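Local coordinates for protein polyisoprenyl-teichoic acid--peptidoglycan teichoic acid transferase TagV (Bacillus subtilis, PDB 6UF3) that belongs to the LytR-CpsA-Psr family of bacterial proteins and is built around a mixed beta-sheet with helices packed on it, at residues A[79-82]-A[87-90]; A[65-70]-A[74-79]; A[39-44]-A[254-259]. All blocks are in the same frame, centred on the assembly; numbering follows the deposited sequence.

Contacts 1 and 2 both use helix 72-84 and share Thr79, so they follow one another along this helix: contact 2 holds its beginning to the preceding loop, and contact 1 ties its later part to the chain leading into strand 90-94. Contact 3 joins strand 39-44 to the C-terminal helix 243-257, two elements brought together from far apart in sequence. Contact 2 is the buried one and closes without a hydrogen bond between its segments. Contacts 1 and 3, only partly buried, each combine one hydrogen bond with apolar or CH-pi packing. Pro87 of contact 1 packs on Tyr259 of contact 3, whereas contacts 2 and 3 do not touch.

Contact 1. Residues A[79-82]-A[87-90]; sequences TVEN and PIDK
The backbone N of Ile88 gives its hydrogen to Glu81 OE2 over 2.9 Å, in a bond that is nearly straight, with an angle of 173° at the hydrogen. The carboxylate receives it on the anti lone pair of OE2, the one turned away from OE1. Glu81 reaches this position with an extended chain: CG lies beside its own backbone N (chi1 -75°), and CD continues straight on. The methylene part of the side chain is used as well, because Glu81 CG rests 3.6 Å from Ile88 CG1. Pro87, whose CB points away from the helix, adds its CA, 3.7 Å from Glu81 OE2. The contact thus spans an alpha-to-beta connection, the turn in which the chain leaves helix 72-84 and enters strand 90-94 of the mixed sheet. That strand runs beside and parallel to strand 6-13, on which Ile88 also packs, touching Leu9, while Pro87 O is hydrogen-bonded to Ser7 OG. On the helix, Val80 supplies an apolar neighbour of Ile88, as does Val77. The CG1 branch of Val80, anti to the backbone N (chi1 169°), meets Ile88 CG1 at 4.2 Å and lies equally near Ile88 CD1. The side chains of Val80 and Ile88 cross at about a right angle, and Ile88 CG1 touches both Val80 CG1 and the aliphatic part of Glu81.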
# COMPACT_ATOMS: atom_id res chain seq x y z
N THR A 79 11.98 -1.43 -8.36
CA THR A 79 11.79 -0.03 -8.74
C THR A 79 11.52 0.84 -7.51
O THR A 79 12.05 1.95 -7.40
CB THR A 79 10.66 0.09 -9.76
OG1 THR A 79 11.03 -0.64 -10.95
CG2 THR A 79 10.41 1.56 -10.14
N VAL A 80 10.73 0.32 -6.56
CA VAL A 80 10.49 1.05 -5.32
C VAL A 80 11.76 1.14 -4.48
O VAL A 80 12.05 2.19 -3.89
CB VAL A 80 9.33 0.39 -4.54
CG1 VAL A 80 9.24 0.96 -3.11
CG2 VAL A 80 8.03 0.62 -5.29
N GLU A 81 12.52 0.05 -4.40
CA GLU A 81 13.81 0.08 -3.70
C GLU A 81 14.71 1.19 -4.25
O GLU A 81 15.33 1.95 -3.50
CB GLU A 81 14.51 -1.27 -3.80
CG GLU A 81 13.90 -2.34 -2.88
CD GLU A 81 14.58 -3.69 -2.99
OE1 GLU A 81 15.03 -4.08 -4.10
OE2 GLU A 81 14.68 -4.38 -1.95
N ASN A 82 14.81 1.27 -5.58
CA ASN A 82 15.67 2.29 -6.18
C ASN A 82 15.13 3.69 -5.92
O ASN A 82 15.91 4.63 -5.69
CB ASN A 82 15.78 2.03 -7.68
CG ASN A 82 16.62 0.82 -8.01
OD1 ASN A 82 17.19 0.19 -7.12
ND2 ASN A 82 16.71 0.48 -9.30
N PRO A 87 15.96 -0.96 1.30
CA PRO A 87 15.56 -2.33 0.97
C PRO A 87 14.09 -2.55 1.29
O PRO A 87 13.55 -1.99 2.24
CB PRO A 87 16.46 -3.19 1.85
CG PRO A 87 16.86 -2.32 2.97
CD PRO A 87 16.86 -0.91 2.47
N ILE A 88 13.45 -3.39 0.47
CA ILE A 88 12.06 -3.80 0.68
C ILE A 88 12.13 -5.26 1.12
O ILE A 88 12.35 -6.16 0.31
CB ILE A 88 11.20 -3.62 -0.58
CG1 ILE A 88 10.95 -2.14 -0.90
CG2 ILE A 88 9.86 -4.39 -0.43
CD1 ILE A 88 10.26 -1.35 0.22
N ASP A 89 11.94 -5.50 2.41
CA ASP A 89 12.16 -6.85 2.92
C ASP A 89 10.97 -7.77 2.64
O ASP A 89 11.16 -8.95 2.30
CB ASP A 89 12.44 -6.78 4.43
CG ASP A 89 13.62 -5.87 4.74
OD1 ASP A 89 14.77 -6.25 4.42
OD2 ASP A 89 13.40 -4.76 5.27
N LYS A 90 9.75 -7.26 2.79
CA LYS A 90 8.54 -8.06 2.66
C LYS A 90 7.62 -7.41 1.64
O LYS A 90 7.64 -6.19 1.45
CB LYS A 90 7.78 -8.19 4.01
CG LYS A 90 8.58 -8.88 5.09
CD LYS A 90 8.84 -10.35 4.71
CE LYS A 90 9.40 -11.12 5.89
NZ LYS A 90 9.62 -12.58 5.62

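Contact 2. Residues A[65-70]-A[74-79]; sequences NAAYSK and DETVET
This is a buried loop-on-helix contact, in which residues 65-70 fold back against the beginning of helix 72-84, the helix that they precede in the chain. In this alpha/beta fold the helix lies against the mixed sheet, where Thr76 touches Leu9 and Met11 of strand 6-13. The loop has helical backbone angles at 65-69 and comes closest to the helix where the CA atoms of Ala67 and Thr76 are 5.0 Å apart. The small Ala67 is consistent with so near an approach: its CB points toward the helix and meets Thr76 CA at 3.9 Å. Thr76 OG1 sits close to the next residue, 3.3 Å from Tyr68 CB and at the edge of the Tyr68 ring, near its plane. Although Tyr68 N is also close to this hydroxyl, the angle is too poor for a hydrogen bond; Thr76 OG1 instead makes a weak hydrogen bond with Gly72 O. The Tyr68 ring itself is directed onward to Ile13 and Tyr16. Glu75 covers the loop with its aliphatic part: CG is anti to the backbone N (chi1 -178°) and lies 3.2 Å from Lys70 O and 3.4 Å from Ala67 O. Further along, Thr79 OG1 stands 3.9 Å from Ala67 CB and also bonds to Ala54 N. The same hydroxyl donates to Glu75 O over 2.8 Å from above the carbonyl plane, while Thr79 N reaches that oxygen from the opposite face.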
# COMPACT_ATOMS: atom_id res chain seq x y z
N ASN A 65 3.54 2.84 -11.92
CA ASN A 65 2.56 1.76 -11.98
C ASN A 65 2.80 0.82 -13.15
O ASN A 65 2.28 -0.30 -13.15
CB ASN A 65 1.13 2.32 -12.02
CG ASN A 65 0.81 3.05 -13.30
OD1 ASN A 65 1.67 3.31 -14.13
ND2 ASN A 65 -0.46 3.40 -13.46
N ALA A 66 3.60 1.24 -14.14
CA ALA A 66 3.93 0.33 -15.23
C ALA A 66 4.93 -0.74 -14.82
O ALA A 66 5.08 -1.73 -15.55
CB ALA A 66 4.47 1.12 -16.43
N ALA A 67 5.62 -0.57 -13.68
CA ALA A 67 6.64 -1.55 -13.30
C ALA A 67 6.06 -2.95 -13.18
O ALA A 67 6.67 -3.92 -13.62
CB ALA A 67 7.31 -1.15 -11.99
N TYR A 68 4.88 -3.07 -12.56
CA TYR A 68 4.28 -4.39 -12.39
C TYR A 68 3.94 -5.01 -13.74
O TYR A 68 3.98 -6.23 -13.89
CB TYR A 68 3.04 -4.30 -11.50
CG TYR A 68 2.67 -5.60 -10.81
CD1 TYR A 68 1.85 -6.52 -11.44
CD2 TYR A 68 3.12 -5.89 -9.53
CE1 TYR A 68 1.50 -7.71 -10.83
CE2 TYR A 68 2.77 -7.08 -8.90
CZ TYR A 68 1.96 -7.99 -9.56
OH TYR A 68 1.60 -9.18 -8.96
N SER A 69 3.61 -4.17 -14.72
CA SER A 69 3.30 -4.67 -16.04
C SER A 69 4.54 -4.97 -16.86
O SER A 69 4.42 -5.47 -17.98
CB SER A 69 2.44 -3.65 -16.79
OG SER A 69 3.25 -2.57 -17.23
N LYS A 70 5.73 -4.66 -16.34
CA LYS A 70 6.97 -4.83 -17.08
C LYS A 70 7.98 -5.60 -16.24
O LYS A 70 9.13 -5.17 -16.05
CB LYS A 70 7.50 -3.47 -17.51
CG LYS A 70 6.57 -2.76 -18.48
CD LYS A 70 7.22 -1.52 -19.05
CE LYS A 70 6.27 -0.77 -19.97
NZ LYS A 70 5.69 -1.66 -21.00
N ASP A 74 8.53 -8.53 -8.84
CA ASP A 74 9.97 -8.33 -8.68
C ASP A 74 10.40 -6.98 -9.24
O ASP A 74 11.21 -6.26 -8.64
CB ASP A 74 10.75 -9.45 -9.37
CG ASP A 74 10.58 -10.81 -8.70
OD1 ASP A 74 10.00 -10.89 -7.59
OD2 ASP A 74 11.06 -11.80 -9.29
N GLU A 75 9.87 -6.62 -10.41
CA GLU A 75 10.21 -5.32 -11.00
C GLU A 75 9.65 -4.17 -10.17
O GLU A 75 10.33 -3.17 -9.95
CB GLU A 75 9.74 -5.27 -12.46
CG GLU A 75 10.07 -3.99 -13.19
CD GLU A 75 11.56 -3.75 -13.39
OE1 GLU A 75 12.34 -4.71 -13.34
OE2 GLU A 75 11.95 -2.58 -13.59
N THR A 76 8.42 -4.32 -9.66
CA THR A 76 7.87 -3.26 -8.81
C THR A 76 8.69 -3.08 -7.54
O THR A 76 9.02 -1.96 -7.14
CB THR A 76 6.41 -3.56 -8.45
OG1 THR A 76 5.63 -3.56 -9.65
CG2 THR A 76 5.87 -2.47 -7.55
N VAL A 77 9.02 -4.20 -6.87
CA VAL A 77 9.81 -4.14 -5.64
C VAL A 77 11.14 -3.44 -5.90
O VAL A 77 11.54 -2.54 -5.15
CB VAL A 77 10.03 -5.54 -5.05
CG1 VAL A 77 11.10 -5.48 -3.97
CG2 VAL A 77 8.71 -6.08 -4.47
N GLU A 78 11.83 -3.83 -6.96
CA GLU A 78 13.14 -3.24 -7.21
C GLU A 78 13.03 -1.78 -7.62
O GLU A 78 13.89 -0.96 -7.28
CB GLU A 78 13.88 -4.04 -8.29
CG GLU A 78 15.37 -4.03 -8.12
CD GLU A 78 16.11 -4.62 -9.32
OE1 GLU A 78 15.43 -5.08 -10.27
OE2 GLU A 78 17.35 -4.63 -9.30
N THR A 79 11.98 -1.43 -8.36
CA THR A 79 11.79 -0.03 -8.74
C THR A 79 11.52 0.84 -7.51
O THR A 79 12.05 1.95 -7.40
CB THR A 79 10.66 0.09 -9.76
OG1 THR A 79 11.03 -0.64 -10.95
CG2 THR A 79 10.41 1.56 -10.14

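Contact 3. Residues A[39-44]-A[254-259]; sequences TMKMLS and QEHLDY
Strand 39-44 and the C-terminal part of helix 243-257 come nearest at Lys41 and His256, whose CA atoms are 8.0 Å apart, a gap that the side chains fill. His256 turns toward the strand, with CG anti to its backbone N (chi1 -167°), and its imidazole is held at edge and face. At the edge, near the ring plane, Thr39 OG1 and His256 NE2 form a hydrogen bond of 2.8 Å. With OG1 set between its own backbone N and carbonyl carbon, Thr39 brings the hydroxyl to this edge. Over one face lies the aliphatic chain of Lys41: its CG is 3.9 Å from the centroid of the His256 ring and 19° off the normal, a CH-pi contact. Farther along the chain, Lys41 CE passes 3.6 Å from His256 CG. A bend at the last torsion keeps the ammonium group on the same side of the ring, where NZ forms a salt bridge with Asp220, next to strand 39-44 in the sheet. On the other nitrogen, His256 ND1 is hydrogen-bonded to Thr32 OG1 of strand 25-34, so the ring links the C-terminal helix to two neighbouring antiparallel strands of the mixed sheet. Helix 158-177 packs on Met42 of the same strand as Lys41. A Schellman motif follows His256, with Asp258 at a positive phi of 57°: Tyr259 N bonds back to Gln254 O at 2.9 Å, and Asp258 N to Glu255 O at 3.2 Å.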
# COMPACT_ATOMS: atom_id res chain seq x y z
N THR A 39 7.55 1.16 16.60
CA THR A 39 7.20 2.31 15.77
C THR A 39 6.99 1.89 14.33
O THR A 39 7.46 0.83 13.90
CB THR A 39 8.27 3.41 15.84
OG1 THR A 39 9.54 2.89 15.42
CG2 THR A 39 8.39 3.96 17.27
N MET A 40 6.27 2.74 13.59
CA MET A 40 5.96 2.55 12.17
C MET A 40 5.99 3.88 11.42
O MET A 40 5.62 4.92 11.96
CB MET A 40 4.56 1.96 11.95
CG MET A 40 4.35 0.53 12.36
SD MET A 40 2.80 -0.06 11.63
CE MET A 40 2.37 -1.34 12.82
N LYS A 41 6.35 3.80 10.14
CA LYS A 41 6.19 4.91 9.21
C LYS A 41 5.49 4.39 7.97
O LYS A 41 5.55 3.19 7.68
CB LYS A 41 7.54 5.55 8.84
CG LYS A 41 8.31 6.01 10.07
CD LYS A 41 9.43 6.99 9.74
CE LYS A 41 10.24 7.32 10.97
NZ LYS A 41 9.46 8.07 12.00
N MET A 42 4.80 5.29 7.26
CA MET A 42 4.00 4.90 6.10
C MET A 42 4.10 5.94 5.00
O MET A 42 4.12 7.14 5.28
CB MET A 42 2.51 4.70 6.49
CG MET A 42 1.64 4.23 5.30
SD MET A 42 -0.11 4.01 5.67
CE MET A 42 -0.04 2.74 6.93
N LEU A 43 4.16 5.47 3.75
CA LEU A 43 4.29 6.34 2.60
C LEU A 43 3.55 5.72 1.42
O LEU A 43 3.86 4.58 1.05
CB LEU A 43 5.78 6.52 2.27
CG LEU A 43 6.25 7.18 0.98
CD1 LEU A 43 6.10 8.69 1.08
CD2 LEU A 43 7.69 6.78 0.74
N SER A 44 2.58 6.43 0.83
CA SER A 44 2.05 5.94 -0.45
C SER A 44 2.81 6.58 -1.60
O SER A 44 3.34 7.68 -1.47
CB SER A 44 0.54 6.21 -0.59
OG SER A 44 0.24 7.59 -0.53
N GLN A 254 15.50 5.57 5.84
CA GLN A 254 16.79 4.96 6.14
C GLN A 254 17.10 4.99 7.63
O GLN A 254 17.52 3.98 8.21
CB GLN A 254 17.89 5.68 5.36
CG GLN A 254 17.86 5.36 3.89
CD GLN A 254 18.61 6.37 3.06
OE1 GLN A 254 19.20 7.33 3.58
NE2 GLN A 254 18.62 6.15 1.75
N GLU A 255 16.90 6.15 8.27
CA GLU A 255 17.14 6.24 9.70
C GLU A 255 16.21 5.32 10.47
O GLU A 255 16.63 4.65 11.42
CB GLU A 255 16.98 7.69 10.17
N HIS A 256 14.94 5.25 10.06
CA HIS A 256 14.01 4.37 10.77
C HIS A 256 14.44 2.92 10.65
O HIS A 256 14.33 2.15 11.60
CB HIS A 256 12.59 4.56 10.23
CG HIS A 256 11.54 3.93 11.08
ND1 HIS A 256 10.53 3.14 10.57
CD2 HIS A 256 11.34 3.95 12.42
CE1 HIS A 256 9.76 2.72 11.55
NE2 HIS A 256 10.23 3.20 12.68
N LEU A 257 14.99 2.54 9.49
CA LEU A 257 15.40 1.17 9.25
C LEU A 257 16.82 0.86 9.71
O LEU A 257 17.26 -0.28 9.58
CB LEU A 257 15.28 0.84 7.75
CG LEU A 257 13.88 0.81 7.13
CD1 LEU A 257 13.96 0.74 5.60
CD2 LEU A 257 13.06 -0.37 7.64
N ASP A 258 17.55 1.85 10.24
CA ASP A 258 18.96 1.68 10.60
C ASP A 258 19.77 1.25 9.38
O ASP A 258 20.68 0.41 9.48
CB ASP A 258 19.14 0.70 11.76
CG ASP A 258 18.48 1.17 13.04
OD1 ASP A 258 18.38 2.40 13.23
OD2 ASP A 258 18.07 0.32 13.86
N TYR A 259 19.45 1.81 8.22
CA TYR A 259 20.08 1.46 6.96
C TYR A 259 20.74 2.71 6.38
O TYR A 259 20.09 3.75 6.24
CB TYR A 259 19.04 0.88 5.98
CG TYR A 259 19.54 0.63 4.56
CD1 TYR A 259 20.19 -0.55 4.22
CD2 TYR A 259 19.35 1.58 3.56
CE1 TYR A 259 20.64 -0.78 2.93
CE2 TYR A 259 19.80 1.36 2.27
CZ TYR A 259 20.45 0.18 1.96
OH TYR A 259 20.89 -0.03 0.67